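PDB 5C1E: pectinesterase from Aspergillus niger, which hydrolyses the methyl esters of pectin's galacturonosyl units, releasing methanol, and is probably involved in the maceration and soft-rotting of plant tissue. Local coordinates for residues 1-7 against 60-66; 122-128 against 143-149; 229-233 against 277-281. All coordinates share one frame; numbering follows the deposited sequence.

In the fold
The three contacts come one after another along the chain and along a right-handed parallel beta-helix. Interaction 1 joins the N-terminal segment to the loop after strand 57-61. Interaction 2 links two neighbouring coils where strands 121-124 and 142-146 turn into the next sheet, and interaction 3 lays the segment 277-281 on strand 228-232. All three reach the same parallel sheet, yet none touches another: centres are about 25 Å apart for interactions 1 and 2, about 21 Å for 2 and 3, and about 34 Å for 1 and 3. Coil-to-coil bonding thus builds the middle of the helix, while segments from before and after its strands cover the sheet at the two outer contacts.

Interaction 1. Residues 1-7 against 60-66; sequences ESRTSAP and YGETTDT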
ATOM      1  N   GLU A   1      -6.727 -20.820  -3.598  1.00 32.39           N
ATOM      2  CA  GLU A   1      -5.916 -21.579  -4.587  1.00 30.44           C
ATOM      3  C   GLU A   1      -4.465 -21.609  -4.123  1.00 24.91           C
ATOM      4  O   GLU A   1      -4.037 -20.732  -3.376  1.00 22.54           O
ATOM      5  CB  GLU A   1      -6.043 -20.940  -5.981  1.00 35.15           C
ATOM      6  CG  GLU A   1      -4.835 -21.128  -6.879  1.00 39.12           C
ATOM      7  CD  GLU A   1      -4.950 -20.409  -8.208  1.00 45.38           C
ATOM      8  OE1 GLU A   1      -3.932 -19.804  -8.642  1.00 47.02           O
ATOM      9  OE2 GLU A   1      -6.048 -20.462  -8.810  1.00 50.60           O
ATOM     10  N   SER A   2      -3.718 -22.618  -4.563  1.00 21.47           N
ATOM     11  CA  SER A   2      -2.266 -22.617  -4.422  1.00 20.22           C
ATOM     12  C   SER A   2      -1.670 -22.205  -5.771  1.00 20.67           C
ATOM     13  O   SER A   2      -2.167 -22.619  -6.809  1.00 22.37           O
ATOM     14  CB  SER A   2      -1.748 -24.002  -3.998  1.00 19.74           C
ATOM     15  OG  SER A   2      -2.325 -24.454  -2.769  1.00 18.84           O
ATOM     16  N   ARG A   3      -0.648 -21.355  -5.772  1.00 19.35           N
ATOM     17  CA  ARG A   3       0.059 -21.033  -7.006  1.00 19.03           C
ATOM     18  C   ARG A   3       1.504 -21.489  -6.884  1.00 18.49           C
ATOM     19  O   ARG A   3       2.326 -20.818  -6.253  1.00 18.39           O
ATOM     20  CB  ARG A   3      -0.018 -19.540  -7.324  1.00 19.53           C
ATOM     21  CG  ARG A   3       0.664 -19.182  -8.641  1.00 20.41           C
ATOM     22  CD  ARG A   3       0.735 -17.672  -8.872  1.00 20.73           C
ATOM     23  NE  ARG A   3      -0.573 -17.052  -8.710  1.00 20.99           N
ATOM     24  CZ  ARG A   3      -0.905 -16.184  -7.749  1.00 21.56           C
ATOM     25  NH1 ARG A   3      -0.015 -15.761  -6.820  1.00 20.33           N
ATOM     26  NH2 ARG A   3      -2.165 -15.732  -7.716  1.00 21.53           N
ATOM     27  N   THR A   4       1.806 -22.654  -7.456  1.00 18.50           N
ATOM     28  CA  THR A   4       3.119 -23.274  -7.287  1.00 18.53           C
ATOM     29  C   THR A   4       3.838 -23.520  -8.604  1.00 18.84           C
ATOM     30  O   THR A   4       4.870 -24.186  -8.644  1.00 17.84           O
ATOM     31  CB  THR A   4       3.009 -24.584  -6.501  1.00 19.18           C
ATOM     32  OG1 THR A   4       2.306 -25.538  -7.289  1.00 19.87           O
ATOM     33  CG2 THR A   4       2.248 -24.347  -5.201  1.00 19.26           C
ATOM     34  N   SER A   5       3.301 -22.960  -9.683  1.00 19.42           N
ATOM     35  CA  SER A   5       3.998 -22.928 -10.958  1.00 19.67           C
ATOM     36  C   SER A   5       3.416 -21.790 -11.771  1.00 19.20           C
ATOM     37  O   SER A   5       2.406 -21.181 -11.377  1.00 19.16           O
ATOM     38  CB  SER A   5       3.862 -24.251 -11.696  1.00 20.12           C
ATOM     39  OG  SER A   5       2.520 -24.465 -12.062  1.00 21.80           O
ATOM     40  N   ALA A   6       4.058 -21.483 -12.891  1.00 19.28           N
ATOM     41  CA  ALA A   6       3.679 -20.297 -13.657  1.00 19.06           C
ATOM     42  C   ALA A   6       2.279 -20.418 -14.230  1.00 20.09           C
ATOM     43  O   ALA A   6       1.958 -21.405 -14.870  1.00 20.75           O
ATOM     44  CB  ALA A   6       4.676 -20.046 -14.773  1.00 19.15           C
ATOM     45  N   PRO A   7       1.424 -19.418 -13.987  1.00 21.75           N
ATOM     46  CA  PRO A   7       0.184 -19.431 -14.735  1.00 22.73           C
ATOM     47  C   PRO A   7       0.414 -19.349 -16.252  1.00 24.43           C
ATOM     48  O   PRO A   7       1.528 -19.065 -16.726  1.00 22.40           O
ATOM     49  CB  PRO A   7      -0.555 -18.200 -14.217  1.00 23.19           C
ATOM     50  CG  PRO A   7      -0.009 -17.972 -12.850  1.00 22.66           C
ATOM     51  CD  PRO A   7       1.438 -18.379 -12.949  1.00 22.01           C
ATOM     52  N   TYR A  60       3.063 -12.360 -10.334  1.00 16.34           N
ATOM     53  CA  TYR A  60       2.536 -13.346  -9.403  1.00 16.56           C
ATOM     54  C   TYR A  60       3.642 -13.937  -8.584  1.00 16.25           C
ATOM     55  O   TYR A  60       4.647 -14.368  -9.137  1.00 18.04           O
ATOM     56  CB  TYR A  60       1.942 -14.529 -10.149  1.00 17.74           C
ATOM     57  CG  TYR A  60       0.759 -14.264 -11.018  1.00 17.78           C
ATOM     58  CD1 TYR A  60      -0.491 -14.050 -10.467  1.00 17.65           C
ATOM     59  CD2 TYR A  60       0.874 -14.290 -12.398  1.00 18.05           C
ATOM     60  CE1 TYR A  60      -1.607 -13.857 -11.274  1.00 18.51           C
ATOM     61  CE2 TYR A  60      -0.232 -14.096 -13.204  1.00 18.73           C
ATOM     62  CZ  TYR A  60      -1.473 -13.886 -12.634  1.00 19.18           C
ATOM     63  OH  TYR A  60      -2.561 -13.676 -13.442  1.00 19.87           O
ATOM     64  N   GLY A  61       3.424 -14.043  -7.280  1.00 15.99           N
ATOM     65  CA  GLY A  61       4.337 -14.747  -6.398  1.00 15.27           C
ATOM     66  C   GLY A  61       3.850 -16.139  -6.058  1.00 15.45           C
ATOM     67  O   GLY A  61       2.652 -16.399  -5.967  1.00 15.43           O
ATOM     68  N   GLU A  62       4.799 -17.035  -5.864  1.00 15.00           N
ATOM     69  CA  GLU A  62       4.519 -18.396  -5.427  1.00 15.83           C
ATOM     70  C   GLU A  62       3.924 -18.390  -4.031  1.00 15.08           C
ATOM     71  O   GLU A  62       4.430 -17.695  -3.145  1.00 15.94           O
ATOM     72  CB  GLU A  62       5.817 -19.221  -5.438  1.00 16.12           C
ATOM     73  CG  GLU A  62       5.632 -20.642  -4.952  1.00 16.93           C
ATOM     74  CD  GLU A  62       6.903 -21.466  -4.970  1.00 18.07           C
ATOM     75  OE1 GLU A  62       7.930 -21.003  -5.453  1.00 16.92           O
ATOM     76  OE2 GLU A  62       6.859 -22.610  -4.469  1.00 21.21           O
ATOM     77  N   THR A  63       2.839 -19.140  -3.842  1.00 14.32           N
ATOM     78  CA  THR A  63       2.248 -19.311  -2.515  1.00 14.31           C
ATOM     79  C   THR A  63       1.297 -20.493  -2.437  1.00 13.99           C
ATOM     80  O   THR A  63       0.628 -20.803  -3.405  1.00 14.14           O
ATOM     81  CB  THR A  63       1.478 -18.035  -2.066  1.00 14.00           C
ATOM     82  OG1 THR A  63       0.885 -18.256  -0.784  1.00 13.59           O
ATOM     83  CG2 THR A  63       0.399 -17.647  -3.061  1.00 14.17           C
ATOM     84  N   THR A  64       1.237 -21.133  -1.265  1.00 14.87           N
ATOM     85  CA  THR A  64       0.292 -22.219  -1.017  1.00 15.37           C
ATOM     86  C   THR A  64      -1.153 -21.721  -0.878  1.00 16.21           C
ATOM     87  O   THR A  64      -2.085 -22.508  -1.004  1.00 16.66           O
ATOM     88  CB  THR A  64       0.684 -23.049   0.239  1.00 15.60           C
ATOM     89  OG1 THR A  64       0.011 -24.312   0.218  1.00 15.60           O
ATOM     90  CG2 THR A  64       0.349 -22.308   1.522  1.00 15.76           C
ATOM     91  N   ASP A  65      -1.331 -20.419  -0.633  1.00 16.20           N
ATOM     92  CA  ASP A  65      -2.660 -19.821  -0.426  1.00 16.82           C
ATOM     93  C   ASP A  65      -2.648 -18.378  -0.938  1.00 16.52           C
ATOM     94  O   ASP A  65      -2.160 -17.452  -0.271  1.00 16.54           O
ATOM     95  CB  ASP A  65      -3.036 -19.877   1.063  1.00 17.68           C
ATOM     96  CG  ASP A  65      -4.451 -19.376   1.343  1.00 18.55           C
ATOM     97  OD1 ASP A  65      -5.115 -18.878   0.415  1.00 18.09           O
ATOM     98  OD2 ASP A  65      -4.904 -19.514   2.506  1.00 18.54           O
ATOM     99  N   THR A  66      -3.195 -18.191  -2.128  1.00 16.44           N
ATOM    100  CA  THR A  66      -3.234 -16.886  -2.781  1.00 16.53           C
ATOM    101  C   THR A  66      -4.152 -15.881  -2.074  1.00 16.89           C
ATOM    102  O   THR A  66      -4.023 -14.676  -2.312  1.00 16.34           O
ATOM    103  CB  THR A  66      -3.724 -17.018  -4.231  1.00 17.17           C
ATOM    104  OG1 THR A  66      -5.003 -17.651  -4.232  1.00 17.58           O
ATOM    105  CG2 THR A  66      -2.770 -17.841  -5.073  1.00 17.53           C
TER
HETATM  106  O   HOH W   1      -6.909 -20.268  -1.230  1.00 34.41           O
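The guanidinium of R3 is sandwiched between two side chains of 60-66. Y60 CD1 lies over one face, 3.5 Å from R3 CZ, with ring and guanidinium planes 37° apart, and the methyl CG2 of T66 covers the opposite face, 3.4 Å from R3 NH2. Near the plane of the group, R3 NH1 donates to G61 O at 2.9 Å, and N105 OD1 is a second acceptor for the same nitrogen. CG leaves anti to the backbone N (chi1 -178°) and the chain bends at chi3 (-52°), so that the R3 side chain as a whole runs across that of Y60 at about a right angle. P7 sets CG over a face of the Y60 ring, 4.0 Å from its centroid, in a CH-pi contact.

The backbones pair beside these groups: R3 N donates to T63 O (2.7 Å), and R3 O accepts from T63 N. Past that pair, S2 OG bonds to T64 O at 2.6 Å, and E1 O takes the N-H of T66 at 3.0 Å. T63 OG1 accepts from D65 N in an ST turn. R3 and T63 thus form a single antiparallel bridge between the N-terminal segment and a loop of the parallel beta-helix.

Interaction 2. Residues 122-128 against 143-149; sequences VGNADQL and YVKAGTQ. With NAG (2-acetamido-2-deoxy-beta-D-glucopyranose), chain B.
V122 and Y143 run alongside each other on adjacent parallel strands of the beta-helix, with V122 CG2 3.6 Å from Y143 CD2. Next to them G123 N donates to Y143 O at 2.9 Å. G123 O receives weak bonds from K145 N, A146 N and the Q149 amide, so several donors gather on one carbonyl. N124 packs its amide against K145 CD, obliquely.

Beyond N124 both chains turn, and the pairing resumes one residue out of step. D126 OD1 uses its anti lone pair to accept from T148 N at 3.1 Å. T148 OG1, placed between its own backbone N and carbonyl carbon (chi1 51°), accepts from Q127 N at 3.0 Å, and L128 N bonds to T148 O. G147 CA comes close to D126 OD1, at 3.1 Å.

Farther out, the K145 ammonium forms a salt bridge with D89, the Y143 ring stacks on F164, and D126 N bonds to D99. Q127 reaches toward the N-acetylglucosamine of the attached glycan and touches W294. Y143 is about 9 Å, side chain to side chain, from D161, the predicted active-site residue. The Q149 side chain is extended beyond CG: its OE1 bonds to Y151 OH, while NE2 donates to A146 O at 2.9 Å, from above that carbonyl's plane.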
ATOM      1  N   VAL A 122       6.414   2.452  -4.379  1.00 15.37           N
ATOM      2  CA  VAL A 122       5.673   3.622  -4.817  1.00 16.26           C
ATOM      3  C   VAL A 122       4.727   3.195  -5.932  1.00 15.70           C
ATOM      4  O   VAL A 122       5.121   2.515  -6.900  1.00 15.79           O
ATOM      5  CB  VAL A 122       6.559   4.840  -5.213  1.00 17.56           C
ATOM      6  CG1 VAL A 122       7.696   4.456  -6.119  1.00 17.97           C
ATOM      7  CG2 VAL A 122       5.721   5.940  -5.864  1.00 17.68           C
ATOM      8  N   GLY A 123       3.476   3.579  -5.760  1.00 14.85           N
ATOM      9  CA  GLY A 123       2.465   3.420  -6.785  1.00 14.49           C
ATOM     10  C   GLY A 123       2.214   4.745  -7.453  1.00 14.84           C
ATOM     11  O   GLY A 123       1.706   5.668  -6.825  1.00 14.96           O
ATOM     12  N   ASN A 124       2.584   4.852  -8.725  1.00 15.42           N
ATOM     13  CA  ASN A 124       2.465   6.121  -9.450  1.00 16.06           C
ATOM     14  C   ASN A 124       1.918   5.895 -10.856  1.00 16.70           C
ATOM     15  O   ASN A 124       2.582   6.170 -11.857  1.00 17.13           O
ATOM     16  CB  ASN A 124       3.820   6.833  -9.462  1.00 16.40           C
ATOM     17  CG  ASN A 124       3.758   8.218 -10.066  1.00 17.29           C
ATOM     18  OD1 ASN A 124       2.713   8.858 -10.076  1.00 17.55           O
ATOM     19  ND2 ASN A 124       4.881   8.679 -10.590  1.00 18.34           N
ATOM     20  N   ALA A 125       0.688   5.407 -10.893  1.00 17.32           N
ATOM     21  CA  ALA A 125      -0.028   5.064 -12.123  1.00 18.16           C
ATOM     22  C   ALA A 125      -1.474   4.696 -11.767  1.00 18.56           C
ATOM     23  O   ALA A 125      -1.835   4.571 -10.594  1.00 17.81           O
ATOM     24  CB  ALA A 125       0.649   3.902 -12.829  1.00 19.48           C
ATOM     25  N   ASP A 126      -2.307   4.536 -12.783  1.00 18.65           N
ATOM     26  CA  ASP A 126      -3.720   4.234 -12.566  1.00 18.71           C
ATOM     27  C   ASP A 126      -4.038   2.742 -12.662  1.00 18.24           C
ATOM     28  O   ASP A 126      -3.326   1.971 -13.309  1.00 18.49           O
ATOM     29  CB  ASP A 126      -4.586   4.954 -13.606  1.00 19.82           C
ATOM     30  CG  ASP A 126      -4.679   6.449 -13.379  1.00 21.43           C
ATOM     31  OD1 ASP A 126      -4.882   6.894 -12.225  1.00 20.78           O
ATOM     32  OD2 ASP A 126      -4.599   7.189 -14.385  1.00 22.21           O
ATOM     33  N   GLN A 127      -5.153   2.371 -12.042  1.00 17.77           N
ATOM     34  CA  GLN A 127      -5.663   1.000 -12.024  1.00 18.28           C
ATOM     35  C   GLN A 127      -4.626   0.002 -11.519  1.00 16.91           C
ATOM     36  O   GLN A 127      -4.388  -1.039 -12.138  1.00 16.75           O
ATOM     37  CB  GLN A 127      -6.207   0.626 -13.412  1.00 20.25           C
ATOM     38  CG  GLN A 127      -7.234   1.644 -13.860  1.00 22.87           C
ATOM     39  CD  GLN A 127      -8.124   1.207 -15.002  1.00 26.28           C
ATOM     40  OE1 GLN A 127      -7.905   0.183 -15.655  1.00 28.51           O
ATOM     41  NE2 GLN A 127      -9.156   2.006 -15.253  1.00 28.37           N
ATOM     42  N   LEU A 128      -3.984   0.354 -10.408  1.00 15.88           N
ATOM     43  CA  LEU A 128      -3.023  -0.521  -9.743  1.00 15.59           C
ATOM     44  C   LEU A 128      -3.721  -1.415  -8.745  1.00 15.96           C
ATOM     45  O   LEU A 128      -4.471  -0.936  -7.874  1.00 16.27           O
ATOM     46  CB  LEU A 128      -1.943   0.290  -9.028  1.00 15.25           C
ATOM     47  CG  LEU A 128      -1.180   1.252  -9.940  1.00 15.15           C
ATOM     48  CD1 LEU A 128      -0.037   1.895  -9.155  1.00 14.82           C
ATOM     49  CD2 LEU A 128      -0.663   0.557 -11.202  1.00 15.99           C
ATOM     50  N   TYR A 143       4.212   4.527  -0.676  1.00 13.04           N
ATOM     51  CA  TYR A 143       4.018   5.817  -1.299  1.00 13.57           C
ATOM     52  C   TYR A 143       2.930   5.654  -2.323  1.00 13.75           C
ATOM     53  O   TYR A 143       3.202   5.236  -3.440  1.00 13.41           O
ATOM     54  CB  TYR A 143       5.311   6.272  -1.943  1.00 13.89           C
ATOM     55  CG  TYR A 143       5.383   7.716  -2.411  1.00 14.53           C
ATOM     56  CD1 TYR A 143       4.363   8.640  -2.167  1.00 15.00           C
ATOM     57  CD2 TYR A 143       6.502   8.160  -3.085  1.00 14.79           C
ATOM     58  CE1 TYR A 143       4.472   9.964  -2.599  1.00 15.71           C
ATOM     59  CE2 TYR A 143       6.625   9.474  -3.505  1.00 15.83           C
ATOM     60  CZ  TYR A 143       5.613  10.377  -3.254  1.00 16.59           C
ATOM     61  OH  TYR A 143       5.754  11.690  -3.696  1.00 18.15           O
ATOM     62  N   VAL A 144       1.686   5.913  -1.904  1.00 13.28           N
ATOM     63  CA  VAL A 144       0.558   5.888  -2.831  1.00 14.07           C
ATOM     64  C   VAL A 144       0.516   7.275  -3.504  1.00 13.94           C
ATOM     65  O   VAL A 144      -0.283   8.139  -3.175  1.00 13.47           O
ATOM     66  CB  VAL A 144      -0.752   5.470  -2.143  1.00 13.39           C
ATOM     67  CG1 VAL A 144      -0.622   4.024  -1.659  1.00 13.69           C
ATOM     68  CG2 VAL A 144      -1.143   6.369  -0.971  1.00 13.45           C
ATOM     69  N   LYS A 145       1.443   7.474  -4.425  1.00 14.24           N
ATOM     70  CA  LYS A 145       1.794   8.810  -4.875  1.00 14.91           C
ATOM     71  C   LYS A 145       0.699   9.450  -5.712  1.00 15.32           C
ATOM     72  O   LYS A 145       0.330  10.614  -5.499  1.00 14.99           O
ATOM     73  CB  LYS A 145       3.107   8.761  -5.681  1.00 15.77           C
ATOM     74  CG  LYS A 145       3.509  10.106  -6.260  1.00 16.54           C
ATOM     75  CD  LYS A 145       4.870  10.018  -6.942  1.00 17.79           C
ATOM     76  CE  LYS A 145       5.394  11.415  -7.228  1.00 19.50           C
ATOM     77  NZ  LYS A 145       6.628  11.338  -8.035  1.00 20.65           N
ATOM     78  N   ALA A 146       0.202   8.693  -6.687  1.00 15.13           N
ATOM     79  CA  ALA A 146      -0.849   9.188  -7.569  1.00 15.52           C
ATOM     80  C   ALA A 146      -1.552   8.039  -8.267  1.00 15.85           C
ATOM     81  O   ALA A 146      -1.010   6.933  -8.372  1.00 16.25           O
ATOM     82  CB  ALA A 146      -0.269  10.134  -8.608  1.00 16.03           C
ATOM     83  N   GLY A 147      -2.739   8.336  -8.779  1.00 15.96           N
ATOM     84  CA  GLY A 147      -3.541   7.378  -9.518  1.00 16.50           C
ATOM     85  C   GLY A 147      -4.490   6.546  -8.675  1.00 16.52           C
ATOM     86  O   GLY A 147      -4.437   6.571  -7.441  1.00 17.67           O
ATOM     87  N   THR A 148      -5.358   5.806  -9.355  1.00 16.69           N
ATOM     88  CA  THR A 148      -6.345   4.964  -8.697  1.00 16.57           C
ATOM     89  C   THR A 148      -5.693   3.633  -8.350  1.00 16.16           C
ATOM     90  O   THR A 148      -5.011   3.030  -9.180  1.00 16.10           O
ATOM     91  CB  THR A 148      -7.580   4.759  -9.575  1.00 17.34           C
ATOM     92  OG1 THR A 148      -7.181   4.323 -10.873  1.00 17.16           O
ATOM     93  CG2 THR A 148      -8.341   6.068  -9.694  1.00 17.71           C
ATOM     94  N   GLN A 149      -5.854   3.216  -7.099  1.00 16.35           N
ATOM     95  CA  GLN A 149      -5.159   2.053  -6.586  1.00 15.88           C
ATOM     96  C   GLN A 149      -6.055   1.284  -5.645  1.00 16.70           C
ATOM     97  O   GLN A 149      -6.862   1.879  -4.904  1.00 16.33           O
ATOM     98  CB  GLN A 149      -3.877   2.460  -5.864  1.00 16.14           C
ATOM     99  CG  GLN A 149      -2.953   3.313  -6.705  1.00 16.56           C
ATOM    100  CD  GLN A 149      -1.641   3.657  -6.020  1.00 16.90           C
ATOM    101  OE1 GLN A 149      -1.154   2.939  -5.141  1.00 16.63           O
ATOM    102  NE2 GLN A 149      -1.036   4.739  -6.464  1.00 17.10           N
TER
HETATM  103  C1  NAG B 401      -5.690  -2.906 -20.023  0.60 37.32           C
HETATM  104  C2  NAG B 401      -6.572  -3.721 -20.954  0.60 37.90           C
HETATM  105  C3  NAG B 401      -7.946  -3.059 -20.912  0.60 38.65           C
HETATM  106  C4  NAG B 401      -8.445  -2.965 -19.455  0.60 37.83           C
HETATM  107  C5  NAG B 401      -7.365  -2.480 -18.467  0.60 35.88           C
HETATM  108  C6  NAG B 401      -7.746  -2.708 -17.012  0.60 34.64           C
HETATM  109  C7  NAG B 401      -5.482  -4.961 -22.804  0.60 38.51           C
HETATM  110  C8  NAG B 401      -4.872  -4.908 -24.179  0.60 38.99           C
HETATM  111  N2  NAG B 401      -5.961  -3.821 -22.280  0.60 37.94           N
HETATM  112  O3  NAG B 401      -8.851  -3.782 -21.728  0.60 39.24           O
HETATM  113  O4  NAG B 401      -9.571  -2.103 -19.369  0.60 37.15           O
HETATM  114  O5  NAG B 401      -6.138  -3.136 -18.698  0.60 35.98           O
HETATM  115  O6  NAG B 401      -6.769  -2.118 -16.174  0.60 32.28           O
HETATM  116  O7  NAG B 401      -5.515  -6.045 -22.228  0.60 39.61           O

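Interaction 3. Residues 229-233 against 277-281; sequences VIYQN and ISAAV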
ATOM      1  N   VAL A 229      -9.270  11.291   4.207  1.00 14.21           N
ATOM      2  CA  VAL A 229      -9.128   9.896   4.614  1.00 14.51           C
ATOM      3  C   VAL A 229     -10.347   9.466   5.420  1.00 14.45           C
ATOM      4  O   VAL A 229     -10.787  10.208   6.304  1.00 14.20           O
ATOM      5  CB  VAL A 229      -7.894   9.721   5.499  1.00 14.58           C
ATOM      6  CG1 VAL A 229      -7.715   8.263   5.897  1.00 14.65           C
ATOM      7  CG2 VAL A 229      -6.630  10.246   4.795  1.00 14.92           C
ATOM      8  N   ILE A 230     -10.871   8.279   5.102  1.00 14.51           N
ATOM      9  CA  ILE A 230     -11.938   7.643   5.891  1.00 14.62           C
ATOM     10  C   ILE A 230     -11.521   6.247   6.340  1.00 15.15           C
ATOM     11  O   ILE A 230     -11.027   5.447   5.530  1.00 15.60           O
ATOM     12  CB  ILE A 230     -13.307   7.611   5.151  1.00 14.91           C
ATOM     13  CG1 ILE A 230     -14.370   6.956   6.047  1.00 14.77           C
ATOM     14  CG2 ILE A 230     -13.226   6.901   3.813  1.00 14.58           C
ATOM     15  CD1 ILE A 230     -15.783   7.245   5.597  1.00 15.18           C
ATOM     16  N   TYR A 231     -11.697   5.963   7.634  1.00 15.74           N
ATOM     17  CA  TYR A 231     -11.578   4.611   8.157  1.00 15.91           C
ATOM     18  C   TYR A 231     -12.995   4.135   8.455  1.00 16.83           C
ATOM     19  O   TYR A 231     -13.706   4.752   9.255  1.00 17.67           O
ATOM     20  CB  TYR A 231     -10.766   4.573   9.452  1.00 15.85           C
ATOM     21  CG  TYR A 231      -9.254   4.734   9.325  1.00 15.89           C
ATOM     22  CD1 TYR A 231      -8.689   5.984   9.084  1.00 16.24           C
ATOM     23  CD2 TYR A 231      -8.394   3.672   9.565  1.00 15.77           C
ATOM     24  CE1 TYR A 231      -7.307   6.150   9.009  1.00 15.86           C
ATOM     25  CE2 TYR A 231      -7.010   3.825   9.499  1.00 15.74           C
ATOM     26  CZ  TYR A 231      -6.469   5.065   9.205  1.00 15.89           C
ATOM     27  OH  TYR A 231      -5.092   5.248   9.147  1.00 15.63           O
ATOM     28  N   GLN A 232     -13.412   3.067   7.786  1.00 17.82           N
ATOM     29  CA  GLN A 232     -14.789   2.589   7.883  1.00 17.99           C
ATOM     30  C   GLN A 232     -14.856   1.075   8.045  1.00 17.77           C
ATOM     31  O   GLN A 232     -14.034   0.329   7.479  1.00 16.99           O
ATOM     32  CB  GLN A 232     -15.595   3.026   6.647  1.00 18.21           C
ATOM     33  CG  GLN A 232     -14.986   2.631   5.324  1.00 18.18           C
ATOM     34  CD  GLN A 232     -15.766   3.159   4.127  1.00 18.32           C
ATOM     35  OE1 GLN A 232     -16.274   4.266   4.152  1.00 18.83           O
ATOM     36  NE2 GLN A 232     -15.806   2.392   3.064  1.00 18.95           N
ATOM     37  N   ASN A 233     -15.845   0.612   8.808  1.00 18.59           N
ATOM     38  CA  ASN A 233     -16.069  -0.819   8.973  1.00 19.03           C
ATOM     39  C   ASN A 233     -14.811  -1.586   9.399  1.00 18.85           C
ATOM     40  O   ASN A 233     -14.641  -2.751   9.029  1.00 18.20           O
ATOM     41  CB  ASN A 233     -16.606  -1.420   7.670  1.00 20.02           C
ATOM     42  CG  ASN A 233     -17.840  -0.714   7.156  1.00 21.44           C
ATOM     43  OD1 ASN A 233     -18.782  -0.484   7.902  1.00 21.52           O
ATOM     44  ND2 ASN A 233     -17.850  -0.387   5.859  1.00 22.98           N
ATOM     45  N   ILE A 277     -19.992  12.065   8.861  1.00 23.07           N
ATOM     46  CA  ILE A 277     -20.449  11.385   7.664  1.00 23.95           C
ATOM     47  C   ILE A 277     -21.489  10.343   8.093  1.00 25.33           C
ATOM     48  O   ILE A 277     -21.376   9.751   9.166  1.00 25.28           O
ATOM     49  CB  ILE A 277     -19.269  10.765   6.867  1.00 23.73           C
ATOM     50  CG1 ILE A 277     -19.686  10.430   5.435  1.00 23.49           C
ATOM     51  CG2 ILE A 277     -18.694   9.543   7.567  1.00 24.15           C
ATOM     52  CD1 ILE A 277     -18.529  10.125   4.507  1.00 23.23           C
ATOM     53  N   SER A 278     -22.524  10.163   7.282  1.00 27.93           N
ATOM     54  CA  SER A 278     -23.674   9.352   7.687  1.00 29.78           C
ATOM     55  C   SER A 278     -23.669   7.956   7.069  1.00 29.47           C
ATOM     56  O   SER A 278     -24.543   7.145   7.366  1.00 28.64           O
ATOM     57  CB  SER A 278     -24.970  10.076   7.301  1.00 31.92           C
ATOM     58  OG  SER A 278     -25.032  10.231   5.892  1.00 34.70           O
ATOM     59  N   ALA A 279     -22.697   7.686   6.205  1.00 26.75           N
ATOM     60  CA  ALA A 279     -22.639   6.431   5.490  1.00 27.07           C
ATOM     61  C   ALA A 279     -21.211   6.174   5.068  1.00 26.23           C
ATOM     62  O   ALA A 279     -20.440   7.113   4.887  1.00 25.92           O
ATOM     63  CB  ALA A 279     -23.525   6.493   4.258  1.00 27.80           C
ATOM     64  N   ALA A 280     -20.872   4.899   4.910  1.00 25.73           N
ATOM     65  CA  ALA A 280     -19.591   4.507   4.337  1.00 24.86           C
ATOM     66  C   ALA A 280     -19.486   4.966   2.886  1.00 24.40           C
ATOM     67  O   ALA A 280     -20.494   5.088   2.201  1.00 23.54           O
ATOM     68  CB  ALA A 280     -19.422   2.993   4.422  1.00 25.12           C
ATOM     69  N   VAL A 281     -18.264   5.216   2.418  1.00 23.43           N
ATOM     70  CA  VAL A 281     -18.051   5.507   0.996  1.00 23.47           C
ATOM     71  C   VAL A 281     -17.874   4.214   0.215  1.00 22.59           C
ATOM     72  O   VAL A 281     -17.489   3.198   0.782  1.00 22.85           O
ATOM     73  CB  VAL A 281     -16.864   6.466   0.734  1.00 22.88           C
ATOM     74  CG1 VAL A 281     -17.003   7.703   1.595  1.00 23.38           C
ATOM     75  CG2 VAL A 281     -15.522   5.791   0.971  1.00 23.01           C
TER
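Polar contacts centre on the Q232 amide, which reaches out from strand 228-232 of the parallel beta-helix to the backbone of V281. Its OE1 accepts from V281 N at 2.8 Å, in the carbonyl plane and on a lone pair, while NE2 donates to V281 O. The two bonds together grip both polar atoms of one backbone residue and fix the rotation of the amide. With chi1 at 54° the Q232 chain starts out over its own backbone, and its extended remainder carries the amide across to 277-281. D201 OD1 is a further acceptor for Q232 NE2.

The apolar contacts involve I230, whose two branches meet different partners. Its CG2 comes within 3.8 Å of V281 CG2 as the two side chains pass with opposed directions, whereas the I230 and I277 side chains cross at about a right angle, CD1 to CD1 4.1 Å. Around them V281 also touches A199 of strand 198-201, and A280 touches Y259 of strand 255-259, so the segment 277-281 spans three neighbouring strands of the sheet. The methyl of A280 packs against the amide as well, with CB 3.4 Å from Q232 OE1.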